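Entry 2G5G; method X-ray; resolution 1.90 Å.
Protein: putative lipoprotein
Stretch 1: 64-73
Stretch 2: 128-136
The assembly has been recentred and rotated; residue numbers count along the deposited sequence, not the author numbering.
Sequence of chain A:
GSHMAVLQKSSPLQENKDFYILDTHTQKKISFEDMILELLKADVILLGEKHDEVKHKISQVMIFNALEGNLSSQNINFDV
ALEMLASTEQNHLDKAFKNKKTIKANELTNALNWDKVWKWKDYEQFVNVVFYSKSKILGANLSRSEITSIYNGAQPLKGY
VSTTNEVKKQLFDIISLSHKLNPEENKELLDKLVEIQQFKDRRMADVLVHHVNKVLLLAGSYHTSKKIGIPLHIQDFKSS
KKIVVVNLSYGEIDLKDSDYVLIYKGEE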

# COMPACT_ATOMS: atom_id res chain seq x y z
N PHE A 64 -8.71 31.27 -9.37
CA PHE A 64 -7.57 31.39 -10.30
C PHE A 64 -7.79 32.52 -11.32
O PHE A 64 -6.94 33.40 -11.46
CB PHE A 64 -7.20 30.07 -10.99
CG PHE A 64 -6.09 30.19 -12.01
CD1 PHE A 64 -6.39 30.19 -13.37
CD2 PHE A 64 -4.75 30.35 -11.62
CE1 PHE A 64 -5.38 30.33 -14.33
CE2 PHE A 64 -3.74 30.50 -12.58
CZ PHE A 64 -4.05 30.47 -13.94
N ASN A 65 -8.93 32.51 -12.00
CA ASN A 65 -9.21 33.52 -13.02
C ASN A 65 -9.08 34.93 -12.48
O ASN A 65 -8.55 35.79 -13.18
CB ASN A 65 -10.62 33.35 -13.60
CG ASN A 65 -10.72 32.27 -14.69
OD1 ASN A 65 -9.74 31.64 -15.11
ND2 ASN A 65 -11.93 32.06 -15.15
N ALA A 66 -9.58 35.19 -11.27
CA ALA A 66 -9.55 36.58 -10.78
C ALA A 66 -8.11 37.00 -10.45
O ALA A 66 -7.70 38.17 -10.66
CB ALA A 66 -10.47 36.78 -9.57
N LEU A 67 -7.34 36.06 -9.92
CA LEU A 67 -5.98 36.39 -9.52
C LEU A 67 -5.10 36.57 -10.76
O LEU A 67 -4.31 37.49 -10.82
CB LEU A 67 -5.40 35.29 -8.64
CG LEU A 67 -6.01 35.00 -7.26
CD1 LEU A 67 -5.46 33.65 -6.78
CD2 LEU A 67 -5.64 36.05 -6.28
N GLU A 68 -5.26 35.66 -11.72
CA GLU A 68 -4.50 35.62 -12.99
C GLU A 68 -4.70 36.90 -13.79
O GLU A 68 -3.73 37.48 -14.28
CB GLU A 68 -4.88 34.38 -13.84
CG GLU A 68 -4.37 34.33 -15.33
CD GLU A 68 -2.86 34.37 -15.43
OE1 GLU A 68 -2.19 34.25 -14.36
OE2 GLU A 68 -2.34 34.53 -16.56
N GLY A 69 -5.96 37.32 -13.89
CA GLY A 69 -6.32 38.53 -14.63
C GLY A 69 -5.66 39.76 -14.04
O GLY A 69 -5.06 40.59 -14.76
N ASN A 70 -5.76 39.91 -12.73
CA ASN A 70 -5.13 41.05 -12.09
C ASN A 70 -3.60 41.04 -12.24
O ASN A 70 -3.00 42.06 -12.54
CB ASN A 70 -5.50 41.13 -10.61
CG ASN A 70 -4.78 42.26 -9.91
OD1 ASN A 70 -5.30 43.38 -9.83
ND2 ASN A 70 -3.56 42.00 -9.44
N LEU A 71 -2.98 39.89 -12.02
CA LEU A 71 -1.52 39.84 -12.00
C LEU A 71 -0.92 39.96 -13.41
O LEU A 71 0.06 40.68 -13.62
CB LEU A 71 -1.07 38.57 -11.31
CG LEU A 71 -1.42 38.64 -9.80
CD1 LEU A 71 -1.24 37.26 -9.21
CD2 LEU A 71 -0.67 39.79 -9.01
N SER A 72 -1.54 39.33 -14.39
CA SER A 72 -1.04 39.46 -15.75
C SER A 72 -1.16 40.92 -16.25
O SER A 72 -0.29 41.44 -16.96
CB SER A 72 -1.75 38.46 -16.66
OG SER A 72 -3.11 38.80 -16.75
N SER A 73 -2.23 41.59 -15.87
CA SER A 73 -2.42 42.97 -16.28
C SER A 73 -1.34 43.90 -15.68
O SER A 73 -1.09 44.99 -16.18
CB SER A 73 -3.83 43.41 -15.90
OG SER A 73 -3.90 43.80 -14.56
N ASN A 128 -6.78 23.00 -17.34
CA ASN A 128 -6.82 23.58 -18.68
C ASN A 128 -6.71 25.07 -18.64
O ASN A 128 -5.89 25.62 -19.37
CB ASN A 128 -8.07 23.17 -19.48
CG ASN A 128 -7.82 21.95 -20.35
OD1 ASN A 128 -7.67 20.83 -19.84
ND2 ASN A 128 -7.77 22.16 -21.66
N VAL A 129 -7.51 25.70 -17.78
CA VAL A 129 -7.48 27.14 -17.59
C VAL A 129 -6.10 27.60 -17.11
O VAL A 129 -5.59 28.64 -17.56
CB VAL A 129 -8.58 27.63 -16.61
CG1 VAL A 129 -8.50 29.12 -16.43
CG2 VAL A 129 -9.96 27.28 -17.14
N VAL A 130 -5.51 26.81 -16.21
CA VAL A 130 -4.17 27.14 -15.69
C VAL A 130 -3.12 27.04 -16.81
O VAL A 130 -2.39 28.03 -17.09
CB VAL A 130 -3.78 26.28 -14.48
CG1 VAL A 130 -2.30 26.48 -14.11
CG2 VAL A 130 -4.67 26.65 -13.28
N PHE A 131 -3.07 25.86 -17.42
CA PHE A 131 -2.07 25.54 -18.41
C PHE A 131 -1.96 26.57 -19.54
O PHE A 131 -0.84 26.92 -19.90
CB PHE A 131 -2.23 24.14 -18.97
CG PHE A 131 -1.10 23.73 -19.87
CD1 PHE A 131 0.12 23.31 -19.32
CD2 PHE A 131 -1.23 23.83 -21.26
CE1 PHE A 131 1.18 22.95 -20.14
CE2 PHE A 131 -0.17 23.48 -22.09
CZ PHE A 131 1.04 23.03 -21.53
N TYR A 132 -3.10 27.08 -20.03
CA TYR A 132 -3.15 28.02 -21.17
C TYR A 132 -3.07 29.50 -20.85
O TYR A 132 -3.11 30.34 -21.77
CB TYR A 132 -4.35 27.72 -22.09
CG TYR A 132 -4.23 26.35 -22.70
CD1 TYR A 132 -5.04 25.29 -22.26
CD2 TYR A 132 -3.25 26.07 -23.67
CE1 TYR A 132 -4.91 24.01 -22.79
CE2 TYR A 132 -3.11 24.78 -24.21
CZ TYR A 132 -3.95 23.76 -23.78
OH TYR A 132 -3.84 22.49 -24.30
N SER A 133 -2.98 29.83 -19.56
CA SER A 133 -2.79 31.21 -19.16
C SER A 133 -1.29 31.46 -19.21
O SER A 133 -0.54 30.68 -19.75
CB SER A 133 -3.32 31.44 -17.73
OG SER A 133 -2.65 30.58 -16.81
N LYS A 134 -0.85 32.54 -18.58
CA LYS A 134 0.57 32.84 -18.45
C LYS A 134 1.26 32.10 -17.30
O LYS A 134 2.47 32.25 -17.09
CB LYS A 134 0.72 34.34 -18.31
CG LYS A 134 0.38 35.09 -19.60
CD LYS A 134 0.44 36.56 -19.39
CE LYS A 134 0.61 37.24 -20.73
NZ LYS A 134 1.23 38.58 -20.61
N SER A 135 0.50 31.30 -16.55
CA SER A 135 1.07 30.55 -15.43
C SER A 135 1.90 29.37 -15.87
O SER A 135 1.59 28.72 -16.86
CB SER A 135 -0.05 30.01 -14.52
OG SER A 135 -0.72 31.07 -13.90
N LYS A 136 2.95 29.08 -15.11
CA LYS A 136 3.61 27.79 -15.24
C LYS A 136 3.07 26.80 -14.19
O LYS A 136 2.85 27.15 -13.02
CB LYS A 136 5.13 27.91 -15.12
CG LYS A 136 5.86 26.60 -15.42
CD LYS A 136 7.30 26.81 -15.80
CE LYS A 136 8.16 26.85 -14.58
NZ LYS A 136 9.61 26.84 -14.95

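A helix that packs against the C-terminal end of another can meet both apolar side chains on the last turn and a backbone NH in the segment that follows, and the rotamers of a few residues can serve both. The putative lipoprotein of entry 2G5G offers a compact example. Stretch 1 is helical from Phe64 through Ser72, and the side chains at i, i+4 and i+8, Phe64, Glu68 and Ser72, all point toward the second stretch, where the helix through Phe131 gives way to an irregular segment. Phe64 CA lies 7.7 Å from Val130 CA, Glu68 CA 7.8 Å from Ser133 CA and Ser72 CA 7.3 Å from Lys134 CA.

Phe64, with chi1 in t, extends its buried ring into this junction. Val130 CG2 sits 3.7 Å from the centroid of the Phe64 ring, almost exactly on its normal, so a methyl C-H group meets the pi face. Val129, also t, adds an apolar contact from its CG1 to Phe64 CD1 at 3.9 Å. The ring edge faces hydroxyls instead: Ser133 OG lies 3.2 Å from Phe64 CZ, and Ser135 OG 3.3 Å from Phe64 CE2.

Those hydroxyls are not stranded. The p rotamer of Ser133 folds its OG back to donate to Val130 O at 2.6 Å, while the same OG accepts from Ser135 N at 3.2 Å, bracing the turn; Ser135 OG is satisfied elsewhere in the structure.

Glu68 supplies the polar link. Its chi1 is t and its chi2 p, a bent path that brings OE2 within 3.2 Å of Lys134 N, which donates the one hydrogen bond between the stretches. The carboxylate thus engages the lysine's backbone, while the aliphatic part of that side chain runs past Ser72, with Lys134 CD 4.0 Å from Ser72 CB. Ser72, in p, turns its OG to its own helix, donating to Glu68 O at 2.9 Å.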